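Local coordinates for calcium uptake protein 3, mitochondrial (Homo sapiens, PDB 6AGI) that senses mitochondrial calcium through its EF hands and regulates the mitochondrial calcium uniporter as a disulfide-linked heterodimer with MICU1, at residues R15-F19 and I88-L94; C27-L31 and L155-G159; I99-P103 and L303-E307; F261-L265 and F296-F300. All coordinates share one frame; numbering follows the deposited sequence.

Overall arrangement
Contacts 1 and 4 are buried and largely aromatic. Contacts 2 and 3 are partly buried and depend more on polar groups. Contacts 1 and 2 touch each other and lie on the same side of the chain's centre. Contact 4 lies on the opposite side. Contact 3 sits between contacts 1 and 4. It shares helix 90-101 with contact 1 and helix 293-304 with contact 4. Where helices meet side on, in contacts 1 and 4, rings fill the interface. Where a hairpin or a helix end is met, in contacts 2 and 3, backbone carbonyls take hydrogen bonds. Contacts 1 to 3 come within reach of a second copy of this protein; contact 4 does not.

Contact 1 (R15-F19 and I88-L94); sequences RERRF and ISYTEYL
Tyr-93 OH and Arg-18 NE are bridged by water 1, which lies 2.8 Å from Tyr-93 OH and accepts from Arg-18 NE. The water lies in the plane of both the phenol ring and the guanidinium, at the edge of each. It closes one end of an aromatic cluster of Phe-19, Tyr-90 and Tyr-93, which joins helix 14-22 to the start of helix 90-101. The two short helical segments meet at 109°, their axes 10.8 Å apart.

Phe-19 is the centre of the cluster. With CG opposite the backbone N (chi1 180°), its ring reaches across to the first turn of the other helix. Tyr-90 CA sits over the middle of one face, 3.8 Å from the ring centroid, in a CH-pi contact. Ile-88 O lies at the ring edge. The Tyr-90 ring is oblique to Phe-19, with Tyr-90 CD1 3.6 Å from Phe-19 CG. Tyr-93 slides past in the opposite direction, and its CD2 approaches Phe-19 CD1 to 3.7 Å. With an alanine here, both tyrosine rings would probably lose their shared neighbour, and a gap would open over Tyr-90 CA.

Arg-18 has further partners: its terminal nitrogens bond to the carbonyls of Ala-41, Thr-44 and Asp-45, which fixes the guanidinium beside the water. Glu-16 sends its carboxylate to Thr-13 N, while its aliphatic part packs on Tyr-90. There Glu-16 CG and Arg-15 CB both touch the phenol oxygen, Arg-15 CB at 3.5 Å from Tyr-90 OH.

Contact 2 (C27-L31 and L155-G159); sequences CEGQL and LQLYG
Gln-30 carries its side chain extended, with CG opposite the backbone N (chi1 -179°), and this lays its amide along the backbone of Leu-157 to Gly-159. Gln-30 ends a type I' turn that starts at Cys-27 and links strands 25-27 and 30-32 into a beta hairpin. The hairpin packs on the C-terminal part of helix 147-158.

One direct hydrogen bond joins the two. Leu-31 N donates to Gln-156 O at 2.8 Å, almost straight at 174°, in the carbonyl plane and on a lone pair. A CA-H...O contact supports it from Gln-156 CA to Gly-29 O, 3.3 Å apart.

Water 2 makes the second link. It accepts from Gln-30 NE2 (2.9 Å) and donates to Leu-31 O and Leu-157 O. Replacing Gln-30 by an alanine would probably leave this water without its donor and open a gap beside Gly-159.

Both glycines fit the close approach. Gly-29 has positive phi, and a side chain there would run into Leu-155 CD2, which lies 3.8 Å from Gly-29 CA. A side chain on Gly-159 would collide with the amide oxygen of Gln-30. Leu-31 and Gln-156 run side by side and point the same way, with Leu-31 CD1 3.5 Å from Gln-156 CD.

Contact 3 (I99-P103 and L303-E307); sequences ILTKP and LNNLE
Asn-304 presents its side-chain amide to the backbone where helix 90-101 ends. Its CG lies opposite its own carbonyl carbon (chi1 -78°), which brings ND2 to Leu-100 O. Two hydrogen bonds leave this nitrogen. Asn-304 ND2 donates to Leu-100 O at 3.0 Å, with a bend to 153°. Leu-100 O lies near the amide plane, while the donor is tilted 29° from the carbonyl plane. The second bond, from Asn-304 ND2 to Lys-102 O, is weak.

Van der Waals contacts form beside these bonds, at the Asn-304 carbonyl. Pro-103 rests its ring on Asn-304 O, with Pro-103 CG the nearest ring atom. Asn-305 ND2 comes to 3.8 Å from Pro-103 CB.

Pro-103 also packs on Ile-311 of the second subunit, another copy of this protein. Thr-101 OG1, bonded mainly to Cys-98 O, has a weak bond to Asn-314 there.

The contact joins the turn between helices 90-101 and 104-114, the latter leading into the EF-hand 1 loop, to the junction of helices 293-304 and 306-312, at the end of the degenerate EF-hand 2. One NH2 group supplies both donors and backbone carbonyls accept, so the join depends on the chain course around residues 100-102 more than on its side chains.

Contact 4 (F261-L265 and F296-F300); sequences FAHIL and FRSFF
Phe-261 points the edge of its ring at the face of Phe-299, with centroids 5.5 Å apart and planes at 76°. The touching atom is Phe-261 CZ, which lies over one face of Phe-299, displaced toward the rim and 3.9 Å from Phe-299 CG. This T-shaped pair follows from Phe-261 CG lying opposite the backbone N (chi1 -171°), which swings the ring across to the other helix.

Farther round its rim, Phe-261 CD1 meets Phe-296 CD2 at 4.1 Å. Ile-264 CD1 comes to the edge of the Phe-296 ring, 3.6 Å from CE2. Its other branch, CG2, touches Phe-300 CZ. Leu-265 sends one methyl, CD2, to both Phe-299 and Phe-300, while its CD1 covers a face of its own helix neighbour Phe-261.

The two helices run nearly alongside, their short segments at 26° with axes 12.5 Å apart. Each follows a short strand, 255-256 or 291-292, and these strands pair antiparallel. This is consistent with the two exiting helices of an EF-hand pair, the second being the degenerate EF-hand 2.

Outside this shell, Phe-296 meets Phe-246 edge to face, and Ile-264 packs on Glu-245 and Tyr-249, all on helix 227-250. Helix 342-352, the entering helix of EF-hand 3, places Ile-351 against Phe-261, Phe-352 against Leu-265 and Val-348 against Phe-299.

Contact 1 (R15-F19 and I88-L94)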
loop_
_atom_site.group_PDB
_atom_site.type_symbol
_atom_site.label_atom_id
_atom_site.label_comp_id
_atom_site.label_asym_id
_atom_site.label_seq_id
_atom_site.Cartn_x
_atom_site.Cartn_y
_atom_site.Cartn_z
ATOM N N ARG B 15 5.488 -11.715 -18.316
ATOM C CA ARG B 15 4.133 -12.248 -18.150
ATOM C C ARG B 15 3.654 -12.921 -19.426
ATOM O O ARG B 15 3.016 -13.975 -19.374
ATOM C CB ARG B 15 3.147 -11.145 -17.749
ATOM C CG ARG B 15 3.414 -10.583 -16.399
ATOM C CD ARG B 15 2.576 -11.246 -15.314
ATOM N NE ARG B 15 3.104 -11.042 -13.962
ATOM C CZ ARG B 15 3.425 -9.856 -13.431
ATOM N NH1 ARG B 15 3.298 -8.723 -14.133
ATOM N NH2 ARG B 15 3.891 -9.801 -12.178
ATOM N N GLU B 16 3.966 -12.330 -20.582
ATOM C CA GLU B 16 3.554 -12.942 -21.837
ATOM C C GLU B 16 4.295 -14.253 -22.085
ATOM O O GLU B 16 3.678 -15.244 -22.509
ATOM C CB GLU B 16 3.769 -11.954 -22.987
ATOM C CG GLU B 16 3.275 -10.556 -22.631
ATOM C CD GLU B 16 3.703 -9.453 -23.591
ATOM O OE1 GLU B 16 2.894 -8.505 -23.718
ATOM O OE2 GLU B 16 4.783 -9.508 -24.215
ATOM N N ARG B 17 5.595 -14.312 -21.760
ATOM C CA ARG B 17 6.321 -15.570 -21.888
ATOM C C ARG B 17 5.730 -16.659 -20.999
ATOM O O ARG B 17 5.619 -17.820 -21.420
ATOM C CB ARG B 17 7.799 -15.393 -21.533
ATOM C CG ARG B 17 8.681 -14.877 -22.679
ATOM C CD ARG B 17 10.110 -14.557 -22.266
ATOM N NE ARG B 17 10.428 -13.204 -21.817
ATOM C CZ ARG B 17 11.057 -12.917 -20.680
ATOM N NH1 ARG B 17 11.410 -13.899 -19.860
ATOM N NH2 ARG B 17 11.346 -11.654 -20.380
ATOM N N ARG B 18 5.330 -16.299 -19.763
ATOM C CA ARG B 18 4.793 -17.292 -18.836
ATOM C C ARG B 18 3.398 -17.740 -19.245
ATOM O O ARG B 18 3.071 -18.936 -19.159
ATOM C CB ARG B 18 4.769 -16.735 -17.423
ATOM C CG ARG B 18 4.299 -17.752 -16.383
ATOM C CD ARG B 18 4.890 -17.490 -14.990
ATOM N NE ARG B 18 4.330 -18.366 -13.963
ATOM C CZ ARG B 18 4.991 -19.414 -13.463
ATOM N NH1 ARG B 18 6.207 -19.687 -13.920
ATOM N NH2 ARG B 18 4.439 -20.204 -12.534
ATOM N N PHE B 19 2.547 -16.791 -19.649
ATOM C CA PHE B 19 1.256 -17.160 -20.212
ATOM C C PHE B 19 1.449 -18.190 -21.308
ATOM O O PHE B 19 0.822 -19.260 -21.302
ATOM C CB PHE B 19 0.541 -15.952 -20.797
ATOM C CG PHE B 19 -0.786 -16.300 -21.382
ATOM C CD1 PHE B 19 -1.787 -16.816 -20.594
ATOM C CD2 PHE B 19 -0.981 -16.235 -22.758
ATOM C CE1 PHE B 19 -3.019 -17.159 -21.142
ATOM C CE2 PHE B 19 -2.189 -16.587 -23.322
ATOM C CZ PHE B 19 -3.227 -17.055 -22.515
ATOM N N ILE B 88 -9.099 -19.530 -20.890
ATOM C CA ILE B 88 -8.705 -18.263 -20.283
ATOM C C ILE B 88 -7.727 -17.556 -21.212
ATOM O O ILE B 88 -6.764 -18.172 -21.691
ATOM C CB ILE B 88 -8.073 -18.475 -18.898
ATOM C CG1 ILE B 88 -9.056 -19.246 -18.003
ATOM C CG2 ILE B 88 -7.588 -17.150 -18.343
ATOM C CD1 ILE B 88 -8.491 -19.636 -16.670
ATOM N N SER B 89 -8.028 -16.294 -21.537
ATOM C CA SER B 89 -7.161 -15.498 -22.395
ATOM C C SER B 89 -6.063 -14.870 -21.558
ATOM O O SER B 89 -6.068 -14.951 -20.325
ATOM C CB SER B 89 -7.935 -14.400 -23.122
ATOM O OG SER B 89 -8.687 -13.587 -22.221
ATOM N N TYR B 90 -5.138 -14.197 -22.249
ATOM C CA TYR B 90 -4.015 -13.542 -21.584
ATOM C C TYR B 90 -4.474 -12.424 -20.634
ATOM O O TYR B 90 -4.000 -12.320 -19.484
ATOM C CB TYR B 90 -3.049 -13.012 -22.634
ATOM C CG TYR B 90 -1.967 -12.163 -22.019
ATOM C CD1 TYR B 90 -1.138 -12.685 -21.027
ATOM C CD2 TYR B 90 -1.752 -10.847 -22.442
ATOM C CE1 TYR B 90 -0.158 -11.926 -20.448
ATOM C CE2 TYR B 90 -0.757 -10.074 -21.868
ATOM C CZ TYR B 90 0.036 -10.622 -20.867
ATOM O OH TYR B 90 1.037 -9.871 -20.292
ATOM N N THR B 91 -5.332 -11.523 -21.135
ATOM C CA THR B 91 -5.899 -10.482 -20.283
ATOM C C THR B 91 -6.598 -11.081 -19.075
ATOM O O THR B 91 -6.482 -10.579 -17.951
ATOM C CB THR B 91 -6.858 -9.603 -21.077
ATOM O OG1 THR B 91 -6.266 -9.274 -22.346
ATOM C CG2 THR B 91 -7.159 -8.336 -20.273
ATOM N N GLU B 92 -7.378 -12.122 -19.315
ATOM C CA GLU B 92 -8.152 -12.764 -18.270
ATOM C C GLU B 92 -7.214 -13.366 -17.222
ATOM O O GLU B 92 -7.459 -13.277 -16.009
ATOM C CB GLU B 92 -9.019 -13.792 -18.993
ATOM C CG GLU B 92 -10.314 -14.225 -18.470
ATOM C CD GLU B 92 -11.219 -14.620 -19.639
ATOM O OE1 GLU B 92 -11.732 -13.721 -20.347
ATOM O OE2 GLU B 92 -11.320 -15.839 -19.916
ATOM N N TYR B 93 -6.125 -13.975 -17.692
ATOM C CA TYR B 93 -5.013 -14.399 -16.851
ATOM C C TYR B 93 -4.521 -13.263 -15.966
ATOM O O TYR B 93 -4.337 -13.436 -14.752
ATOM C CB TYR B 93 -3.897 -14.879 -17.768
ATOM C CG TYR B 93 -2.579 -15.191 -17.118
ATOM C CD1 TYR B 93 -2.488 -15.962 -15.959
ATOM C CD2 TYR B 93 -1.418 -14.633 -17.621
ATOM C CE1 TYR B 93 -1.246 -16.232 -15.386
ATOM C CE2 TYR B 93 -0.208 -14.881 -17.058
ATOM C CZ TYR B 93 -0.111 -15.679 -15.949
ATOM O OH TYR B 93 1.151 -15.881 -15.435
ATOM N N LEU B 94 -4.224 -12.110 -16.586
ATOM C CA LEU B 94 -3.773 -10.932 -15.839
ATOM C C LEU B 94 -4.786 -10.534 -14.771
ATOM O O LEU B 94 -4.421 -10.295 -13.614
ATOM C CB LEU B 94 -3.505 -9.784 -16.810
ATOM C CG LEU B 94 -2.268 -9.905 -17.699
ATOM C CD1 LEU B 94 -1.837 -8.550 -18.277
ATOM C CD2 LEU B 94 -1.115 -10.562 -16.879
HETATM O O HOH W 1 1.745 -17.046 -12.929
#

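Contact 2 (C27-L31 and L155-G159)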
loop_
_atom_site.group_PDB
_atom_site.type_symbol
_atom_site.label_atom_id
_atom_site.label_comp_id
_atom_site.label_asym_id
_atom_site.label_seq_id
_atom_site.Cartn_x
_atom_site.Cartn_y
_atom_site.Cartn_z
ATOM N N CYS B 27 -6.923 -21.299 -30.724
ATOM C CA CYS B 27 -8.102 -21.282 -31.586
ATOM C C CYS B 27 -8.056 -20.017 -32.428
ATOM O O CYS B 27 -8.186 -18.915 -31.889
ATOM C CB CYS B 27 -9.396 -21.356 -30.762
ATOM S SG CYS B 27 -10.903 -20.871 -31.688
ATOM N N GLU B 28 -7.902 -20.189 -33.747
ATOM C CA GLU B 28 -7.729 -19.087 -34.694
ATOM C C GLU B 28 -6.581 -18.175 -34.275
ATOM O O GLU B 28 -6.717 -16.958 -34.173
ATOM C CB GLU B 28 -9.030 -18.317 -34.882
ATOM C CG GLU B 28 -10.229 -19.248 -34.848
ATOM C CD GLU B 28 -11.407 -18.722 -35.630
ATOM O OE1 GLU B 28 -12.285 -19.540 -36.012
ATOM O OE2 GLU B 28 -11.437 -17.499 -35.875
ATOM N N GLY B 29 -5.456 -18.814 -33.956
ATOM C CA GLY B 29 -4.220 -18.151 -33.619
ATOM C C GLY B 29 -4.147 -17.524 -32.252
ATOM O O GLY B 29 -3.039 -17.260 -31.770
ATOM N N GLN B 30 -5.277 -17.257 -31.611
ATOM C CA GLN B 30 -5.225 -16.808 -30.231
ATOM C C GLN B 30 -4.921 -17.981 -29.313
ATOM O O GLN B 30 -5.488 -19.068 -29.470
ATOM C CB GLN B 30 -6.520 -16.131 -29.812
ATOM C CG GLN B 30 -6.417 -15.653 -28.387
ATOM C CD GLN B 30 -7.552 -14.764 -28.019
ATOM O OE1 GLN B 30 -8.471 -14.579 -28.817
ATOM N NE2 GLN B 30 -7.528 -14.226 -26.798
ATOM N N LEU B 31 -4.036 -17.758 -28.347
ATOM C CA LEU B 31 -3.663 -18.798 -27.399
ATOM C C LEU B 31 -4.446 -18.676 -26.089
ATOM O O LEU B 31 -4.827 -17.581 -25.663
ATOM C CB LEU B 31 -2.177 -18.739 -27.100
ATOM C CG LEU B 31 -1.280 -18.959 -28.298
ATOM C CD1 LEU B 31 0.136 -18.997 -27.783
ATOM C CD2 LEU B 31 -1.640 -20.229 -29.076
ATOM N N LEU B 155 -1.540 -11.296 -32.038
ATOM C CA LEU B 155 -2.617 -12.241 -32.303
ATOM C C LEU B 155 -2.672 -13.322 -31.238
ATOM O O LEU B 155 -3.746 -13.622 -30.696
ATOM C CB LEU B 155 -2.441 -12.864 -33.686
ATOM C CG LEU B 155 -3.545 -13.881 -34.006
ATOM C CD1 LEU B 155 -4.855 -13.218 -34.418
ATOM C CD2 LEU B 155 -3.051 -14.800 -35.087
ATOM N N GLN B 156 -1.518 -13.918 -30.923
ATOM C CA GLN B 156 -1.497 -14.999 -29.947
ATOM C C GLN B 156 -2.104 -14.550 -28.627
ATOM O O GLN B 156 -2.821 -15.317 -27.968
ATOM C CB GLN B 156 -0.074 -15.514 -29.737
ATOM C CG GLN B 156 0.349 -16.628 -30.718
ATOM C CD GLN B 156 1.678 -17.262 -30.340
ATOM O OE1 GLN B 156 2.317 -16.841 -29.387
ATOM N NE2 GLN B 156 2.105 -18.260 -31.097
ATOM N N LEU B 157 -1.822 -13.307 -28.222
ATOM C CA LEU B 157 -2.257 -12.818 -26.920
ATOM C C LEU B 157 -3.664 -12.213 -26.917
ATOM O O LEU B 157 -4.339 -12.280 -25.882
ATOM C CB LEU B 157 -1.247 -11.784 -26.403
ATOM C CG LEU B 157 0.228 -12.182 -26.210
ATOM C CD1 LEU B 157 1.073 -10.964 -25.967
ATOM C CD2 LEU B 157 0.424 -13.156 -25.061
ATOM N N TYR B 158 -4.148 -11.631 -28.034
ATOM C CA TYR B 158 -5.472 -10.989 -28.021
ATOM C C TYR B 158 -6.443 -11.333 -29.144
ATOM O O TYR B 158 -7.580 -10.867 -29.084
ATOM C CB TYR B 158 -5.356 -9.450 -27.974
ATOM C CG TYR B 158 -4.267 -8.895 -27.077
ATOM C CD1 TYR B 158 -4.515 -8.680 -25.721
ATOM C CD2 TYR B 158 -3.014 -8.551 -27.582
ATOM C CE1 TYR B 158 -3.538 -8.189 -24.889
ATOM C CE2 TYR B 158 -2.043 -8.041 -26.763
ATOM C CZ TYR B 158 -2.307 -7.869 -25.408
ATOM O OH TYR B 158 -1.331 -7.359 -24.575
ATOM N N GLY B 159 -6.054 -12.092 -30.156
ATOM C CA GLY B 159 -6.978 -12.386 -31.237
ATOM C C GLY B 159 -7.062 -11.257 -32.255
ATOM O O GLY B 159 -6.185 -10.389 -32.326
HETATM O O HOH W 2 -5.283 -14.793 -25.102
#

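Contact 3 (I99-P103 and L303-E307)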
loop_
_atom_site.group_PDB
_atom_site.type_symbol
_atom_site.label_atom_id
_atom_site.label_comp_id
_atom_site.label_asym_id
_atom_site.label_seq_id
_atom_site.Cartn_x
_atom_site.Cartn_y
_atom_site.Cartn_z
ATOM N N ILE B 99 -6.301 -10.345 -9.019
ATOM C CA ILE B 99 -7.193 -10.734 -7.917
ATOM C C ILE B 99 -6.416 -11.385 -6.778
ATOM O O ILE B 99 -6.635 -11.077 -5.599
ATOM C CB ILE B 99 -8.323 -11.650 -8.410
ATOM C CG1 ILE B 99 -9.345 -10.868 -9.220
ATOM C CG2 ILE B 99 -9.001 -12.334 -7.248
ATOM C CD1 ILE B 99 -10.367 -11.796 -9.887
ATOM N N LEU B 100 -5.557 -12.352 -7.109
ATOM C CA LEU B 100 -4.787 -13.044 -6.083
ATOM C C LEU B 100 -4.033 -12.094 -5.132
ATOM O O LEU B 100 -3.773 -12.459 -3.976
ATOM C CB LEU B 100 -3.829 -14.018 -6.757
ATOM C CG LEU B 100 -4.470 -15.250 -7.404
ATOM C CD1 LEU B 100 -3.410 -16.250 -7.828
ATOM C CD2 LEU B 100 -5.460 -15.884 -6.431
ATOM N N THR B 101 -3.673 -10.881 -5.572
ATOM C CA THR B 101 -2.929 -9.987 -4.679
ATOM C C THR B 101 -3.811 -8.985 -3.930
ATOM O O THR B 101 -3.315 -8.322 -3.009
ATOM C CB THR B 101 -1.847 -9.206 -5.448
ATOM O OG1 THR B 101 -2.464 -8.327 -6.389
ATOM C CG2 THR B 101 -0.933 -10.148 -6.208
ATOM N N LYS B 102 -5.083 -8.832 -4.313
ATOM C CA LYS B 102 -5.910 -7.787 -3.730
ATOM C C LYS B 102 -6.317 -8.120 -2.303
ATOM O O LYS B 102 -6.563 -9.276 -1.973
ATOM C CB LYS B 102 -7.177 -7.535 -4.553
ATOM C CG LYS B 102 -6.932 -6.738 -5.813
ATOM C CD LYS B 102 -8.245 -6.341 -6.460
ATOM C CE LYS B 102 -8.045 -5.619 -7.804
ATOM N NZ LYS B 102 -7.626 -6.491 -8.930
ATOM N N PRO B 103 -6.422 -7.117 -1.443
ATOM C CA PRO B 103 -7.081 -7.321 -0.157
ATOM C C PRO B 103 -8.581 -7.316 -0.405
ATOM O O PRO B 103 -9.059 -6.994 -1.498
ATOM C CB PRO B 103 -6.641 -6.109 0.680
ATOM C CG PRO B 103 -5.656 -5.351 -0.198
ATOM C CD PRO B 103 -6.021 -5.709 -1.603
ATOM N N LEU B 303 -0.822 -10.969 4.436
ATOM C CA LEU B 303 0.143 -10.464 3.455
ATOM C C LEU B 303 -0.529 -9.587 2.427
ATOM O O LEU B 303 0.105 -8.662 1.904
ATOM C CB LEU B 303 0.891 -11.572 2.717
ATOM C CG LEU B 303 1.945 -12.287 3.529
ATOM C CD1 LEU B 303 2.761 -13.258 2.674
ATOM C CD2 LEU B 303 2.791 -11.254 4.254
ATOM N N ASN B 304 -1.810 -9.822 2.149
ATOM C CA ASN B 304 -2.399 -8.880 1.219
ATOM C C ASN B 304 -2.823 -7.588 1.893
ATOM O O ASN B 304 -3.063 -6.601 1.193
ATOM C CB ASN B 304 -3.551 -9.518 0.439
ATOM C CG ASN B 304 -3.043 -10.402 -0.674
ATOM O OD1 ASN B 304 -1.859 -10.386 -0.983
ATOM N ND2 ASN B 304 -3.919 -11.148 -1.294
ATOM N N ASN B 305 -2.840 -7.543 3.224
ATOM C CA ASN B 305 -3.141 -6.313 3.951
ATOM C C ASN B 305 -1.867 -5.721 4.569
ATOM O O ASN B 305 -1.887 -5.037 5.617
ATOM C CB ASN B 305 -4.192 -6.608 5.009
ATOM C CG ASN B 305 -5.590 -6.340 4.535
ATOM O OD1 ASN B 305 -6.408 -7.264 4.405
ATOM N ND2 ASN B 305 -5.874 -5.078 4.236
ATOM N N LEU B 306 -0.732 -5.998 3.930
ATOM C CA LEU B 306 0.528 -5.613 4.540
ATOM C C LEU B 306 0.662 -4.107 4.730
ATOM O O LEU B 306 1.350 -3.681 5.666
ATOM C CB LEU B 306 1.702 -6.136 3.716
ATOM C CG LEU B 306 2.949 -6.196 4.612
ATOM C CD1 LEU B 306 2.844 -7.323 5.611
ATOM C CD2 LEU B 306 4.214 -6.334 3.794
ATOM N N GLU B 307 0.083 -3.335 3.816
ATOM C CA GLU B 307 0.169 -1.882 3.867
ATOM C C GLU B 307 -0.400 -1.409 5.183
ATOM O O GLU B 307 0.288 -0.779 5.987
ATOM C CB GLU B 307 -0.600 -1.257 2.702
ATOM C CG GLU B 307 0.159 -1.259 1.385
ATOM C CD GLU B 307 0.167 -2.620 0.720
ATOM O OE1 GLU B 307 -0.396 -3.571 1.302
ATOM O OE2 GLU B 307 0.737 -2.741 -0.386
#

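Contact 4 (F261-L265 and F296-F300)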
loop_
_atom_site.group_PDB
_atom_site.type_symbol
_atom_site.label_atom_id
_atom_site.label_comp_id
_atom_site.label_asym_id
_atom_site.label_seq_id
_atom_site.Cartn_x
_atom_site.Cartn_y
_atom_site.Cartn_z
ATOM N N PHE B 261 5.994 -24.409 5.235
ATOM C CA PHE B 261 5.473 -23.054 5.381
ATOM C C PHE B 261 6.494 -22.034 4.893
ATOM O O PHE B 261 6.253 -21.297 3.930
ATOM C CB PHE B 261 5.122 -22.783 6.843
ATOM C CG PHE B 261 4.375 -21.502 7.040
ATOM C CD1 PHE B 261 3.317 -21.173 6.203
ATOM C CD2 PHE B 261 4.761 -20.593 8.012
ATOM C CE1 PHE B 261 2.625 -19.976 6.361
ATOM C CE2 PHE B 261 4.076 -19.390 8.166
ATOM C CZ PHE B 261 3.007 -19.086 7.338
ATOM N N ALA B 262 7.668 -22.023 5.528
ATOM C CA ALA B 262 8.708 -21.068 5.168
ATOM C C ALA B 262 9.072 -21.192 3.695
ATOM O O ALA B 262 9.261 -20.180 2.998
ATOM C CB ALA B 262 9.935 -21.286 6.055
ATOM N N HIS B 263 9.135 -22.429 3.195
ATOM C CA HIS B 263 9.495 -22.642 1.800
ATOM C C HIS B 263 8.513 -21.940 0.877
ATOM O O HIS B 263 8.929 -21.300 -0.093
ATOM C CB HIS B 263 9.573 -24.143 1.496
ATOM C CG HIS B 263 9.476 -24.484 0.037
ATOM N ND1 HIS B 263 10.447 -24.142 -0.879
ATOM C CD2 HIS B 263 8.521 -25.152 -0.657
ATOM C CE1 HIS B 263 10.092 -24.578 -2.078
ATOM N NE2 HIS B 263 8.928 -25.194 -1.969
ATOM N N ILE B 264 7.206 -22.061 1.152
ATOM C CA ILE B 264 6.192 -21.316 0.398
ATOM C C ILE B 264 6.397 -19.814 0.563
ATOM O O ILE B 264 6.275 -19.038 -0.398
ATOM C CB ILE B 264 4.775 -21.722 0.841
ATOM C CG1 ILE B 264 4.485 -23.185 0.505
ATOM C CG2 ILE B 264 3.755 -20.831 0.178
ATOM C CD1 ILE B 264 3.202 -23.691 1.154
ATOM N N LEU B 265 6.711 -19.384 1.792
ATOM C CA LEU B 265 6.917 -17.965 2.081
ATOM C C LEU B 265 8.008 -17.345 1.222
ATOM O O LEU B 265 7.937 -16.159 0.895
ATOM C CB LEU B 265 7.272 -17.766 3.549
ATOM C CG LEU B 265 6.093 -17.906 4.484
ATOM C CD1 LEU B 265 6.480 -17.489 5.899
ATOM C CD2 LEU B 265 5.042 -17.049 3.900
ATOM N N PHE B 296 -2.654 -20.757 7.829
ATOM C CA PHE B 296 -2.021 -20.490 6.545
ATOM C C PHE B 296 -2.830 -19.456 5.750
ATOM O O PHE B 296 -2.268 -18.496 5.193
ATOM C CB PHE B 296 -1.840 -21.866 5.884
ATOM C CG PHE B 296 -1.425 -21.875 4.451
ATOM C CD1 PHE B 296 -2.316 -21.642 3.428
ATOM C CD2 PHE B 296 -0.118 -22.196 4.134
ATOM C CE1 PHE B 296 -1.900 -21.712 2.104
ATOM C CE2 PHE B 296 0.315 -22.265 2.825
ATOM C CZ PHE B 296 -0.573 -22.015 1.805
ATOM N N ARG B 297 -4.158 -19.592 5.748
ATOM C CA ARG B 297 -5.018 -18.578 5.134
ATOM C C ARG B 297 -4.937 -17.250 5.876
ATOM O O ARG B 297 -4.945 -16.190 5.246
ATOM C CB ARG B 297 -6.465 -19.090 5.036
ATOM C CG ARG B 297 -7.376 -18.210 4.184
ATOM C CD ARG B 297 -8.775 -18.817 3.870
ATOM N NE ARG B 297 -9.444 -19.480 4.983
ATOM C CZ ARG B 297 -10.678 -19.973 4.917
ATOM N NH1 ARG B 297 -11.385 -19.886 3.793
ATOM N NH2 ARG B 297 -11.216 -20.539 5.988
ATOM N N SER B 298 -4.972 -17.282 7.211
ATOM C CA SER B 298 -4.777 -16.072 8.003
ATOM C C SER B 298 -3.556 -15.315 7.520
ATOM O O SER B 298 -3.618 -14.118 7.209
ATOM C CB SER B 298 -4.633 -16.438 9.470
ATOM O OG SER B 298 -5.915 -16.518 10.065
ATOM N N PHE B 299 -2.439 -16.024 7.404
ATOM C CA PHE B 299 -1.195 -15.346 7.081
ATOM C C PHE B 299 -1.184 -14.805 5.658
ATOM O O PHE B 299 -0.671 -13.705 5.426
ATOM C CB PHE B 299 -0.005 -16.271 7.323
ATOM C CG PHE B 299 1.306 -15.625 7.080
ATOM C CD1 PHE B 299 1.899 -14.893 8.087
ATOM C CD2 PHE B 299 1.921 -15.676 5.850
ATOM C CE1 PHE B 299 3.098 -14.262 7.888
ATOM C CE2 PHE B 299 3.118 -15.042 5.650
ATOM C CZ PHE B 299 3.710 -14.344 6.666
ATOM N N PHE B 300 -1.795 -15.490 4.701
ATOM C CA PHE B 300 -1.766 -14.836 3.395
ATOM C C PHE B 300 -2.808 -13.711 3.239
ATOM O O PHE B 300 -2.545 -12.712 2.543
ATOM C CB PHE B 300 -1.821 -15.903 2.308
ATOM C CG PHE B 300 -0.567 -16.749 2.284
ATOM C CD1 PHE B 300 0.571 -16.296 1.632
ATOM C CD2 PHE B 300 -0.480 -17.926 3.011
ATOM C CE1 PHE B 300 1.746 -17.017 1.643
ATOM C CE2 PHE B 300 0.695 -18.666 3.020
ATOM C CZ PHE B 300 1.809 -18.203 2.331
#